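Local atomic coordinates of glutamate receptor 1 (Adineta vaga, PDB entry 4IO2), a protein that binds L-glutamate through the extracellular ligand-binding domain described here and probably works as a ligand-gated ion channel. Residues S101-M107 against D203-I209; Y67-V71 against A82-I86; T38-L44 against L237-F242; R162-Y166 against V176-D180. The contacts are given in a common frame with arbitrary orientation. Where two conformers were deposited one is given. Residue numbers count along the deposited sequence, not the author numbering.

Contact 1. Residues S101-M107 against D203-I209; sequences SISDNSM and DKSTFGI
Two backbone hydrogen bonds fix the antiparallel register at N105 and S205: S205 N gives to N105 O at 2.8 Å and N105 N to S205 O at 2.9 Å. Farther along, F207 N reaches S103 O at 3.0 Å and I102 N reaches F207 O at 2.9 Å; the chain bends at I102 (phi -92°, psi -17°) before strand 103-107. Between the N105-S205 and S103-F207 pairs, D104 faces T206 as a non-hydrogen-bonded pair, CA to CA 4.5 Å. The axes of 103-107 and 204-207 approach to 4.3 Å, with 135° between N-to-C directions. N105, chi1 t, sends ND2 to S205 OG (3.2 Å) and also to D180. Antiparallel connections of this kind link the two lobes in ionotropic glutamate receptor ligand-binding domains, consistent with a hinge role here, and this one carries F207 into the glutamate pocket. With chi1 m, F207 turns one ring face to N105, whose CB lies 4.1 Å from the ring centroid in a CH-pi contact. Apolar contacts follow: I102 CG1 to F207 CB (3.9 Å) and I102 CG2 to I209 CG1 (4.1 Å). S106 CB meets K204 CD (3.4 Å), while M107 folds CE to within 3.5 Å of D203 OD2.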
loop_
_atom_site.group_PDB
_atom_site.type_symbol
_atom_site.label_atom_id
_atom_site.label_comp_id
_atom_site.label_asym_id
_atom_site.label_seq_id
_atom_site.Cartn_x
_atom_site.Cartn_y
_atom_site.Cartn_z
ATOM N N SER A 101 -0.688 3.993 4.629
ATOM C CA SER A 101 -1.077 4.521 3.333
ATOM C C SER A 101 -2.553 4.896 3.264
ATOM O O SER A 101 -3.418 4.148 3.781
ATOM C CB SER A 101 -0.793 3.451 2.274
ATOM O OG SER A 101 -1.500 3.663 1.045
ATOM N N ILE A 102 -2.833 6.033 2.617
ATOM C CA ILE A 102 -4.191 6.435 2.271
ATOM C C ILE A 102 -4.628 5.964 0.882
ATOM O O ILE A 102 -5.833 5.949 0.599
ATOM C CB ILE A 102 -4.411 7.961 2.426
ATOM C CG1 ILE A 102 -3.512 8.771 1.488
ATOM C CG2 ILE A 102 -4.178 8.367 3.926
ATOM C CD1 ILE A 102 -3.893 10.287 1.538
ATOM N N SER A 103 -3.669 5.581 0.036
ATOM C CA SER A 103 -3.961 5.148 -1.326
ATOM C C SER A 103 -2.762 4.441 -1.909
ATOM O O SER A 103 -1.628 4.824 -1.598
ATOM C CB SER A 103 -4.291 6.369 -2.213
ATOM O OG SER A 103 -4.633 5.987 -3.557
ATOM N N ASP A 104 -2.996 3.445 -2.743
ATOM C CA ASP A 104 -1.962 2.966 -3.620
ATOM C C ASP A 104 -1.715 3.996 -4.720
ATOM O O ASP A 104 -2.455 4.962 -4.904
ATOM C CB ASP A 104 -2.339 1.591 -4.203
ATOM C CG ASP A 104 -3.617 1.603 -5.050
ATOM O OD1 ASP A 104 -4.031 2.669 -5.543
ATOM O OD2 ASP A 104 -4.223 0.511 -5.225
ATOM N N ASN A 105 -0.603 3.836 -5.401
ATOM C CA ASN A 105 -0.199 4.749 -6.458
ATOM C C ASN A 105 0.727 4.040 -7.393
ATOM O O ASN A 105 1.340 3.018 -7.052
ATOM C CB ASN A 105 0.511 5.997 -5.869
ATOM C CG ASN A 105 0.837 7.038 -6.926
ATOM O OD1 ASN A 105 -0.038 7.497 -7.644
ATOM N ND2 ASN A 105 2.113 7.413 -7.023
ATOM N N SER A 106 0.836 4.624 -8.576
ATOM C CA SER A 106 1.833 4.241 -9.574
ATOM C C SER A 106 1.858 5.411 -10.566
ATOM O O SER A 106 1.046 6.351 -10.469
ATOM C CB SER A 106 1.470 2.942 -10.267
ATOM O OG SER A 106 0.202 3.088 -10.880
ATOM N N MET A 107 2.826 5.398 -11.463
ATOM C CA MET A 107 2.954 6.463 -12.462
ATOM C C MET A 107 2.657 5.945 -13.840
ATOM O O MET A 107 2.761 4.743 -14.102
ATOM C CB MET A 107 4.342 7.141 -12.450
ATOM C CG MET A 107 4.661 7.807 -11.138
ATOM S SD MET A 107 6.167 8.806 -11.228
ATOM C CE MET A 107 7.423 7.567 -11.088
ATOM N N ASP A 203 6.614 2.216 -11.045
ATOM C CA ASP A 203 6.897 2.785 -9.726
ATOM C C ASP A 203 5.728 2.655 -8.758
ATOM O O ASP A 203 5.265 3.640 -8.179
ATOM C CB ASP A 203 7.352 4.248 -9.823
ATOM C CG ASP A 203 8.143 4.701 -8.617
ATOM O OD1 ASP A 203 8.963 3.918 -8.109
ATOM O OD2 ASP A 203 7.900 5.818 -8.109
ATOM N N LYS A 204 5.256 1.431 -8.611
ATOM C CA LYS A 204 4.220 1.102 -7.639
ATOM C C LYS A 204 4.641 1.636 -6.290
ATOM O O LYS A 204 5.781 1.406 -5.818
ATOM C CB LYS A 204 4.008 -0.406 -7.551
ATOM C CG LYS A 204 3.655 -1.066 -8.880
ATOM C CD LYS A 204 2.768 -0.210 -9.748
ATOM C CE LYS A 204 2.500 -0.863 -11.107
ATOM N NZ LYS A 204 3.470 -1.931 -11.465
ATOM N N SER A 205 3.737 2.382 -5.674
ATOM C CA SER A 205 4.062 3.131 -4.493
ATOM C C SER A 205 2.788 3.410 -3.686
ATOM O O SER A 205 1.735 2.867 -3.966
ATOM C CB SER A 205 4.782 4.422 -4.959
ATOM O OG SER A 205 3.999 5.123 -5.938
ATOM N N THR A 206 2.904 4.275 -2.694
ATOM C CA THR A 206 1.784 4.648 -1.848
ATOM C C THR A 206 1.796 6.131 -1.559
ATOM O O THR A 206 2.858 6.754 -1.637
ATOM C CB THR A 206 1.842 3.893 -0.495
ATOM O OG1 THR A 206 3.110 4.156 0.145
ATOM C CG2 THR A 206 1.689 2.365 -0.665
ATOM N N PHE A 207 0.661 6.670 -1.187
ATOM C CA PHE A 207 0.541 8.006 -0.631
ATOM C C PHE A 207 0.351 7.850 0.871
ATOM O O PHE A 207 -0.402 6.971 1.325
ATOM C CB PHE A 207 -0.661 8.753 -1.154
ATOM C CG PHE A 207 -0.624 9.079 -2.639
ATOM C CD1 PHE A 207 0.554 9.287 -3.329
ATOM C CD2 PHE A 207 -1.811 9.235 -3.337
ATOM C CE1 PHE A 207 0.544 9.605 -4.683
ATOM C CE2 PHE A 207 -1.827 9.570 -4.692
ATOM C CZ PHE A 207 -0.654 9.759 -5.361
ATOM N N GLY A 208 1.022 8.692 1.657
ATOM C CA GLY A 208 0.894 8.682 3.106
ATOM C C GLY A 208 0.784 10.089 3.608
ATOM O O GLY A 208 1.240 11.037 2.961
ATOM N N ILE A 209 0.219 10.217 4.805
ATOM C CA ILE A 209 0.220 11.500 5.507
ATOM C C ILE A 209 1.618 11.715 6.101
ATOM O O ILE A 209 2.151 10.839 6.752
ATOM C CB ILE A 209 -0.889 11.542 6.581
ATOM C CG1 ILE A 209 -2.241 11.479 5.866
ATOM C CG2 ILE A 209 -0.757 12.819 7.413
ATOM C CD1 ILE A 209 -3.431 11.484 6.817
#

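Contact 2. Residues Y67-V71 against A82-I86; sequences YTGLV and AIGDI. With GLU (glutamic acid), chain E.
A tyrosine hydroxyl bonded to a buried carboxylate closes this contact: Y67 OH donates to D85 OD1 at 2.7 Å, a feature of this structure. D85 is the centre of an inverse gamma turn (phi -82°, psi 66°), a bend that presents its carbonyl to the bound glutamate, whose GLU N donates to D85 O at 2.8 Å. Y67, chi1 m, lays one ring face against GLU CB, covering the ligand as the corresponding tyrosine does in other ionotropic glutamate receptors. Behind the polar pair, I86 (chi1 m, chi2 t) fills the gap between helix and loop: its CG1 lies 4.2 Å from Y67 CD2, at the ring edge, its CD1 3.8 Å from L70 CD2, and its CG2 4.2 Å from V71 CG2. L70, chi1 t, also sets CD2 4.1 Å from A82 CB. CA spacings are 6.8 Å for Y67 to I86 and 7.7 Å for V71 to A82. Helix 67-75 thus packs on the loop leaving strand 81-82, with strand 200-211, helix 90-93 and helix 40-52 also touching this loop.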
loop_
_atom_site.group_PDB
_atom_site.type_symbol
_atom_site.label_atom_id
_atom_site.label_comp_id
_atom_site.label_asym_id
_atom_site.label_seq_id
_atom_site.Cartn_x
_atom_site.Cartn_y
_atom_site.Cartn_z
ATOM N N TYR A 67 6.621 19.083 -4.207
ATOM C CA TYR A 67 6.262 18.022 -3.268
ATOM C C TYR A 67 7.410 17.815 -2.271
ATOM O O TYR A 67 7.156 17.752 -1.049
ATOM C CB TYR A 67 5.843 16.755 -4.044
ATOM C CG TYR A 67 4.413 16.884 -4.489
ATOM C CD1 TYR A 67 4.082 17.618 -5.619
ATOM C CD2 TYR A 67 3.396 16.333 -3.753
ATOM C CE1 TYR A 67 2.747 17.793 -6.007
ATOM C CE2 TYR A 67 2.053 16.508 -4.092
ATOM C CZ TYR A 67 1.747 17.238 -5.237
ATOM O OH TYR A 67 0.434 17.429 -5.645
ATOM N N THR A 68 8.641 17.711 -2.757
ATOM C CA THR A 68 9.721 17.559 -1.812
ATOM C C THR A 68 9.875 18.821 -0.951
ATOM O O THR A 68 10.191 18.707 0.244
ATOM C CB THR A 68 11.017 17.069 -2.480
ATOM O OG1 THR A 68 10.790 15.739 -2.937
ATOM C CG2 THR A 68 12.161 17.026 -1.443
ATOM N N GLY A 69 9.554 19.994 -1.509
ATOM C CA GLY A 69 9.535 21.241 -0.724
ATOM C C GLY A 69 8.531 21.231 0.434
ATOM O O GLY A 69 8.818 21.713 1.547
ATOM N N LEU A 70 7.354 20.667 0.195
ATOM C CA LEU A 70 6.340 20.522 1.237
ATOM C C LEU A 70 6.861 19.620 2.360
ATOM O O LEU A 70 6.687 19.937 3.562
ATOM C CB LEU A 70 5.044 19.955 0.634
ATOM C CG LEU A 70 3.907 19.717 1.633
ATOM C CD1 LEU A 70 3.447 20.987 2.287
ATOM C CD2 LEU A 70 2.790 19.037 0.905
ATOM N N VAL A 71 7.480 18.495 1.997
ATOM C CA VAL A 71 8.038 17.582 2.989
ATOM C C VAL A 71 9.106 18.305 3.830
ATOM O O VAL A 71 9.124 18.196 5.062
ATOM C CB VAL A 71 8.606 16.339 2.279
ATOM C CG1 VAL A 71 9.408 15.470 3.198
ATOM C CG2 VAL A 71 7.455 15.551 1.649
ATOM N N ALA A 82 1.101 16.871 6.907
ATOM C CA ALA A 82 0.759 17.283 5.534
ATOM C C ALA A 82 -0.003 16.147 4.845
ATOM O O ALA A 82 0.374 14.984 4.910
ATOM C CB ALA A 82 2.010 17.689 4.722
ATOM N N ILE A 83 -1.114 16.519 4.226
ATOM C CA ILE A 83 -2.016 15.575 3.594
ATOM C C ILE A 83 -2.185 15.913 2.139
ATOM O O ILE A 83 -2.536 17.045 1.790
ATOM C CB ILE A 83 -3.409 15.532 4.269
ATOM C CG1 ILE A 83 -3.308 15.236 5.772
ATOM C CG2 ILE A 83 -4.245 14.474 3.589
ATOM C CD1 ILE A 83 -4.660 15.295 6.498
ATOM N N GLY A 84 -1.954 14.927 1.284
ATOM C CA GLY A 84 -2.131 15.114 -0.130
ATOM C C GLY A 84 -1.716 13.881 -0.896
ATOM O O GLY A 84 -1.566 12.763 -0.368
ATOM N N ASP A 85 -1.542 14.068 -2.201
ATOM C CA ASP A 85 -1.022 13.031 -3.106
ATOM C C ASP A 85 0.500 13.020 -3.017
ATOM O O ASP A 85 1.186 13.367 -3.965
ATOM C CB ASP A 85 -1.505 13.250 -4.552
ATOM C CG ASP A 85 -1.308 14.672 -5.103
ATOM O OD1 ASP A 85 -1.124 15.637 -4.358
ATOM O OD2 ASP A 85 -1.391 14.825 -6.363
ATOM N N ILE A 86 0.996 12.631 -1.826
ATOM C CA ILE A 86 2.407 12.715 -1.487
ATOM C C ILE A 86 2.977 11.311 -1.411
ATOM O O ILE A 86 2.586 10.496 -0.561
ATOM C CB ILE A 86 2.606 13.420 -0.131
ATOM C CG1 ILE A 86 1.941 14.804 -0.104
ATOM C CG2 ILE A 86 4.052 13.570 0.178
ATOM C CD1 ILE A 86 1.752 15.363 1.306
HETATM N N GLU E . 3.015 12.205 -5.738
HETATM C CA GLU E . 4.146 12.939 -6.313
HETATM C C GLU E . 5.189 13.228 -5.237
HETATM O O GLU E . 4.877 13.070 -4.028
HETATM C CB GLU E . 3.721 14.257 -6.967
HETATM C CG GLU E . 2.672 14.153 -8.081
HETATM C CD GLU E . 3.148 13.506 -9.381
HETATM O OE1 GLU E . 4.343 13.243 -9.503
HETATM O OE2 GLU E . 2.312 13.340 -10.307
HETATM O OXT GLU E . 6.332 13.600 -5.594
#

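Contact 3. Residues T38-L44 against L237-F242; sequences TGYVLDL and LKKKWF
The axes of helix segments 40-44 and 237-242 approach to 10.3 Å with 147° between their N-to-C directions, roughly antiparallel, and the closest CA pair is Y40 to W241 at 6.2 Å. The polar clasp centres on D43, chi1 m, whose OD2 accepts from K240 NZ at 2.8 Å, a salt bridge, and from W241 NE1 at 2.9 Å; one water donates to D43 OD1 (2.8 Å) and accepts a weak hydrogen bond from K240 NZ (2.9 Å). The aromatic contact comes from W241, chi1 m: G39 CA sits 3.4 Å from the centroid of its six-membered ring, a CH-pi contact over the face. G39 is the N-cap of helix 40-52, and at its phi of 131° and psi of 179° a CB would jam against the carbonyl O of T38. Among apolar contacts, Y40, chi1 t, is a knob among L237, K238, W241 and F242, with Y40 CE2 3.7 Å from L237 CB and Y40 CD2 4.1 Å from F242 CE1. L237 CD2 meets D43 CB (3.5 Å). Y40 and F242 both meet F20 edge-to-face. The pairing belongs to the first lobe of the periplasmic-binding-protein clamshell, where the late helix 233-242 returns to an early one.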
loop_
_atom_site.group_PDB
_atom_site.type_symbol
_atom_site.label_atom_id
_atom_site.label_comp_id
_atom_site.label_asym_id
_atom_site.label_seq_id
_atom_site.Cartn_x
_atom_site.Cartn_y
_atom_site.Cartn_z
ATOM N N THR A 38 -11.655 22.677 -1.728
ATOM C CA THR A 38 -12.514 21.503 -1.775
ATOM C C THR A 38 -11.677 20.320 -2.289
ATOM O O THR A 38 -10.555 20.511 -2.773
ATOM C CB THR A 38 -13.734 21.696 -2.701
ATOM O OG1 THR A 38 -13.287 22.025 -4.032
ATOM C CG2 THR A 38 -14.653 22.826 -2.179
ATOM N N GLY A 39 -12.215 19.120 -2.187
ATOM C CA GLY A 39 -11.623 17.957 -2.792
ATOM C C GLY A 39 -11.503 16.786 -1.838
ATOM O O GLY A 39 -11.912 16.852 -0.670
ATOM N N TYR A 40 -10.972 15.677 -2.359
ATOM C CA TYR A 40 -10.744 14.474 -1.580
ATOM C C TYR A 40 -10.025 14.780 -0.255
ATOM O O TYR A 40 -10.414 14.249 0.782
ATOM C CB TYR A 40 -9.915 13.501 -2.446
ATOM C CG TYR A 40 -9.438 12.218 -1.800
ATOM C CD1 TYR A 40 -8.448 12.219 -0.830
ATOM C CD2 TYR A 40 -9.974 11.007 -2.165
ATOM C CE1 TYR A 40 -7.982 11.051 -0.299
ATOM C CE2 TYR A 40 -9.537 9.830 -1.603
ATOM C CZ TYR A 40 -8.525 9.868 -0.658
ATOM O OH TYR A 40 -8.065 8.698 -0.086
ATOM N N VAL A 41 -8.971 15.587 -0.305
ATOM C CA VAL A 41 -8.187 15.857 0.899
ATOM C C VAL A 41 -9.015 16.572 1.942
ATOM O O VAL A 41 -8.921 16.270 3.143
ATOM C CB VAL A 41 -6.922 16.681 0.548
ATOM C CG1 VAL A 41 -6.253 17.323 1.745
ATOM C CG2 VAL A 41 -5.975 15.789 -0.244
ATOM N N LEU A 42 -9.774 17.566 1.529
ATOM C CA LEU A 42 -10.583 18.344 2.479
ATOM C C LEU A 42 -11.656 17.452 3.101
ATOM O O LEU A 42 -11.927 17.526 4.308
ATOM C CB LEU A 42 -11.206 19.545 1.777
ATOM C CG LEU A 42 -10.260 20.727 1.472
ATOM C CD1 LEU A 42 -9.694 21.371 2.750
ATOM C CD2 LEU A 42 -9.098 20.360 0.523
ATOM N N ASP A 43 -12.246 16.560 2.299
ATOM C CA ASP A 43 -13.231 15.646 2.854
ATOM C C ASP A 43 -12.566 14.650 3.827
ATOM O O ASP A 43 -13.133 14.285 4.876
ATOM C CB ASP A 43 -13.974 14.847 1.758
ATOM C CG ASP A 43 -14.913 15.672 0.934
ATOM O OD1 ASP A 43 -15.149 16.869 1.216
ATOM O OD2 ASP A 43 -15.516 15.051 0.012
ATOM N N LEU A 44 -11.382 14.172 3.473
ATOM C CA LEU A 44 -10.647 13.256 4.345
ATOM C C LEU A 44 -10.338 13.932 5.704
ATOM O O LEU A 44 -10.496 13.310 6.761
ATOM C CB LEU A 44 -9.354 12.788 3.648
ATOM C CG LEU A 44 -8.445 11.915 4.503
ATOM C CD1 LEU A 44 -9.153 10.656 5.025
ATOM C CD2 LEU A 44 -7.197 11.581 3.744
ATOM N N LEU A 237 -14.610 7.936 -0.988
ATOM C CA LEU A 237 -14.046 9.232 -1.303
ATOM C C LEU A 237 -13.369 9.213 -2.661
ATOM O O LEU A 237 -13.491 10.168 -3.437
ATOM C CB LEU A 237 -13.015 9.654 -0.256
ATOM C CG LEU A 237 -13.562 10.245 1.015
ATOM C CD1 LEU A 237 -12.413 10.546 1.957
ATOM C CD2 LEU A 237 -14.320 11.525 0.644
ATOM N N LYS A 238 -12.646 8.131 -2.944
ATOM C CA LYS A 238 -11.997 8.022 -4.239
ATOM C C LYS A 238 -13.054 8.047 -5.361
ATOM O O LYS A 238 -12.897 8.757 -6.370
ATOM C CB LYS A 238 -11.093 6.788 -4.303
ATOM C CG LYS A 238 -10.247 6.740 -5.577
ATOM C CD LYS A 238 -9.323 5.539 -5.581
ATOM C CE LYS A 238 -8.152 5.766 -4.621
ATOM N NZ LYS A 238 -7.186 4.613 -4.608
ATOM N N LYS A 239 -14.127 7.267 -5.199
ATOM C CA LYS A 239 -15.182 7.218 -6.192
ATOM C C LYS A 239 -15.812 8.599 -6.377
ATOM O O LYS A 239 -15.996 9.077 -7.512
ATOM C CB LYS A 239 -16.245 6.175 -5.834
ATOM C CG LYS A 239 -17.468 6.150 -6.756
ATOM C CD LYS A 239 -18.475 5.077 -6.345
ATOM C CE LYS A 239 -19.736 5.076 -7.229
ATOM N NZ LYS A 239 -20.636 3.909 -6.982
ATOM N N LYS A 240 -16.085 9.285 -5.273
ATOM C CA LYS A 240 -16.732 10.603 -5.327
ATOM C C LYS A 240 -15.945 11.608 -6.178
ATOM O O LYS A 240 -16.504 12.325 -6.988
ATOM C CB LYS A 240 -16.921 11.171 -3.912
ATOM C CG LYS A 240 -17.439 12.597 -3.861
ATOM C CD LYS A 240 -17.609 13.113 -2.437
ATOM C CE LYS A 240 -18.022 14.580 -2.459
ATOM N NZ LYS A 240 -18.134 15.155 -1.085
ATOM N N TRP A 241 -14.634 11.680 -5.968
ATOM C CA TRP A 241 -13.816 12.691 -6.607
ATOM C C TRP A 241 -13.214 12.261 -7.944
ATOM O O TRP A 241 -12.871 13.124 -8.747
ATOM C CB TRP A 241 -12.716 13.160 -5.630
ATOM C CG TRP A 241 -13.333 13.935 -4.483
ATOM C CD1 TRP A 241 -13.630 13.476 -3.211
ATOM C CD2 TRP A 241 -13.834 15.287 -4.536
ATOM N NE1 TRP A 241 -14.237 14.468 -2.487
ATOM C CE2 TRP A 241 -14.391 15.579 -3.267
ATOM C CE3 TRP A 241 -13.845 16.275 -5.523
ATOM C CZ2 TRP A 241 -14.940 16.812 -2.958
ATOM C CZ3 TRP A 241 -14.417 17.519 -5.230
ATOM C CH2 TRP A 241 -14.970 17.773 -3.947
ATOM N N PHE A 242 -13.025 10.966 -8.170
ATOM C CA PHE A 242 -12.260 10.513 -9.342
ATOM C C PHE A 242 -13.069 9.787 -10.401
ATOM O O PHE A 242 -12.607 9.644 -11.535
ATOM C CB PHE A 242 -11.092 9.619 -8.926
ATOM C CG PHE A 242 -9.993 10.372 -8.193
ATOM C CD1 PHE A 242 -10.102 10.610 -6.823
ATOM C CD2 PHE A 242 -8.901 10.886 -8.881
ATOM C CE1 PHE A 242 -9.086 11.315 -6.154
ATOM C CE2 PHE A 242 -7.879 11.584 -8.214
ATOM C CZ PHE A 242 -8.005 11.807 -6.852
HETATM O O HOH W 1 -17.843 17.393 0.691
#

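Contact 4. Residues R162-Y166 against V176-D180. With GLU (glutamic acid), chain E.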
loop_
_atom_site.group_PDB
_atom_site.type_symbol
_atom_site.label_atom_id
_atom_site.label_comp_id
_atom_site.label_asym_id
_atom_site.label_seq_id
_atom_site.Cartn_x
_atom_site.Cartn_y
_atom_site.Cartn_z
ATOM N N ARG A 162 2.630 21.401 -12.845
ATOM C CA ARG A 162 1.769 20.690 -13.769
ATOM C C ARG A 162 1.424 21.532 -15.003
ATOM O O ARG A 162 1.448 21.045 -16.126
ATOM C CB ARG A 162 0.509 20.214 -13.062
ATOM C CG ARG A 162 0.787 19.116 -12.059
ATOM C CD ARG A 162 -0.501 18.572 -11.471
ATOM N NE ARG A 162 -0.250 17.560 -10.447
ATOM C CZ ARG A 162 -0.057 17.777 -9.148
ATOM N NH1 ARG A 162 -0.135 18.981 -8.617
ATOM N NH2 ARG A 162 0.208 16.739 -8.384
ATOM N N GLN A 163 1.118 22.793 -14.779
ATOM C CA GLN A 163 0.785 23.651 -15.903
ATOM C C GLN A 163 1.915 23.706 -16.930
ATOM O O GLN A 163 1.647 23.647 -18.128
ATOM C CB GLN A 163 0.409 25.055 -15.442
ATOM C CG GLN A 163 -0.240 25.887 -16.535
ATOM C CD GLN A 163 -1.602 25.363 -16.934
ATOM O OE1 GLN A 163 -2.489 25.195 -16.098
ATOM N NE2 GLN A 163 -1.770 25.076 -18.216
ATOM N N GLU A 164 3.169 23.801 -16.494
ATOM C CA GLU A 164 4.277 23.799 -17.444
ATOM C C GLU A 164 4.355 22.441 -18.164
ATOM O O GLU A 164 4.692 22.394 -19.355
ATOM C CB GLU A 164 5.612 24.177 -16.759
ATOM C CG GLU A 164 6.532 24.980 -17.655
ATOM C CD GLU A 164 7.958 25.149 -17.156
ATOM O OE1 GLU A 164 8.232 24.868 -15.982
ATOM O OE2 GLU A 164 8.807 25.602 -17.963
ATOM N N MET A 165 4.069 21.347 -17.450
ATOM C CA MET A 165 4.059 20.036 -18.083
ATOM C C MET A 165 3.025 20.048 -19.219
ATOM O O MET A 165 3.335 19.656 -20.336
ATOM C CB MET A 165 3.799 18.940 -17.054
ATOM C CG MET A 165 3.817 17.534 -17.542
ATOM S SD MET A 165 3.612 16.394 -16.171
ATOM C CE MET A 165 1.955 16.786 -15.564
ATOM N N TYR A 166 1.778 20.422 -18.922
ATOM C CA TYR A 166 0.718 20.368 -19.941
ATOM C C TYR A 166 1.077 21.264 -21.125
ATOM O O TYR A 166 1.006 20.851 -22.294
ATOM C CB TYR A 166 -0.647 20.796 -19.362
ATOM C CG TYR A 166 -1.086 20.078 -18.105
ATOM C CD1 TYR A 166 -0.934 18.700 -17.961
ATOM C CD2 TYR A 166 -1.613 20.781 -17.039
ATOM C CE1 TYR A 166 -1.351 18.055 -16.822
ATOM C CE2 TYR A 166 -2.034 20.137 -15.885
ATOM C CZ TYR A 166 -1.882 18.783 -15.771
ATOM O OH TYR A 166 -2.271 18.153 -14.612
ATOM N N VAL A 176 7.075 13.503 -23.766
ATOM C CA VAL A 176 6.492 12.734 -22.674
ATOM C C VAL A 176 6.796 13.425 -21.359
ATOM O O VAL A 176 7.756 14.183 -21.225
ATOM C CB VAL A 176 7.021 11.286 -22.602
ATOM C CG1 VAL A 176 6.658 10.484 -23.828
ATOM C CG2 VAL A 176 8.549 11.288 -22.395
ATOM N N SER A 177 5.961 13.147 -20.359
ATOM C CA SER A 177 6.343 13.346 -18.955
ATOM C C SER A 177 5.783 12.172 -18.151
ATOM O O SER A 177 5.230 11.222 -18.734
ATOM C CB SER A 177 5.811 14.681 -18.436
ATOM O OG SER A 177 6.365 14.988 -17.145
ATOM N N PHE A 178 5.983 12.195 -16.817
ATOM C CA PHE A 178 5.466 11.164 -15.915
ATOM C C PHE A 178 4.457 11.846 -15.004
ATOM O O PHE A 178 4.623 13.023 -14.639
ATOM C CB PHE A 178 6.568 10.639 -14.979
ATOM C CG PHE A 178 7.740 9.957 -15.647
ATOM C CD1 PHE A 178 7.661 9.481 -16.937
ATOM C CD2 PHE A 178 8.932 9.787 -14.946
ATOM C CE1 PHE A 178 8.746 8.860 -17.521
ATOM C CE2 PHE A 178 10.002 9.144 -15.510
ATOM C CZ PHE A 178 9.909 8.691 -16.808
ATOM N N MET A 179 3.438 11.110 -14.614
ATOM C CA MET A 179 2.394 11.638 -13.728
ATOM C C MET A 179 1.748 10.502 -12.968
ATOM O O MET A 179 1.569 9.416 -13.490
ATOM C CB MET A 179 1.384 12.419 -14.539
ATOM C CG MET A 179 0.384 13.147 -13.699
ATOM S SD MET A 179 -0.680 14.207 -14.769
ATOM C CE MET A 179 -1.682 15.013 -13.495
ATOM N N ASP A 180 1.471 10.721 -11.691
ATOM C CA ASP A 180 0.728 9.749 -10.900
ATOM C C ASP A 180 -0.559 9.354 -11.603
ATOM O O ASP A 180 -1.251 10.191 -12.177
ATOM C CB ASP A 180 0.335 10.327 -9.561
ATOM C CG ASP A 180 1.495 10.553 -8.610
ATOM O OD1 ASP A 180 2.567 9.889 -8.750
ATOM O OD2 ASP A 180 1.255 11.365 -7.686
HETATM N N GLU E . 3.015 12.205 -5.738
HETATM C CA GLU E . 4.146 12.939 -6.313
HETATM C C GLU E . 5.189 13.228 -5.237
HETATM O O GLU E . 4.877 13.070 -4.028
HETATM C CB GLU E . 3.721 14.257 -6.967
HETATM C CG GLU E . 2.672 14.153 -8.081
HETATM C CD GLU E . 3.148 13.506 -9.381
HETATM O OE1 GLU E . 4.343 13.243 -9.503
HETATM O OE2 GLU E . 2.312 13.340 -10.307
HETATM O OXT GLU E . 6.332 13.600 -5.594
#
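Helix 162-166 lies over strand 177-180 with axes 10.2 Å apart at their closest and an angle of 133° between their N-to-C directions, so the helix crosses the strand obliquely. M165 and S177 mark the closest backbone approach, CA to CA 7.1 Å, while R162 and M179 stand 9.1 Å apart. No hydrogen bond links the segments, and two methionine side chains make most of the contacts. M165, chi1 and chi2 both t, brings SD to 3.2 Å from S177 OG, a hydroxyl hydrogen-bonded to G134 O, and CE to 3.8 Å from M179 SD. M179 is fully extended (t, t, t), so its CE arrives at the edge of the Y166 ring, 3.4 Å from Y166 OH, and 4.2 Å from R162 NE. This layer belongs to the second lobe of the glutamate-receptor clamshell, and the end of the strand supplies two of the ligand's hydrogen bonds. D180, N-cap of helix 181-190, offers D180 N to GLU OE2 at 3.1 Å and accepts GLU N on OD2 at 2.8 Å, as an acidic residue does in other ionotropic glutamate receptors. R162 stretches across with NH2 3.6 Å from GLU CG, and NH2 is hydrogen-bonded to Y67 OH.

In the fold
Glutamate is held where contacts 1, 2 and 4 converge: contact 2 contributes to the first-lobe side, completed by T87 and R92, contact 4 to the second-lobe side, with R136 and A140, and contact 1 the strands passing between the lobes. Across the cleft, Y67 OH and R162 NH2 lie 2.8 Å apart and D85 OD2 pairs weakly with R162 NH2 at 3.2 Å, consistent with a closed clamshell. N105 ND2 reaches D180 OD1 of contact 4 at 3.1 Å, and G208 N meets I86 O at 3.3 Å. Contact 3 stands farther back: the side chain of F242 is about 11 Å from the bound GLU. K238 NZ and S103 OG, 3.1 Å apart, join it to contact 1.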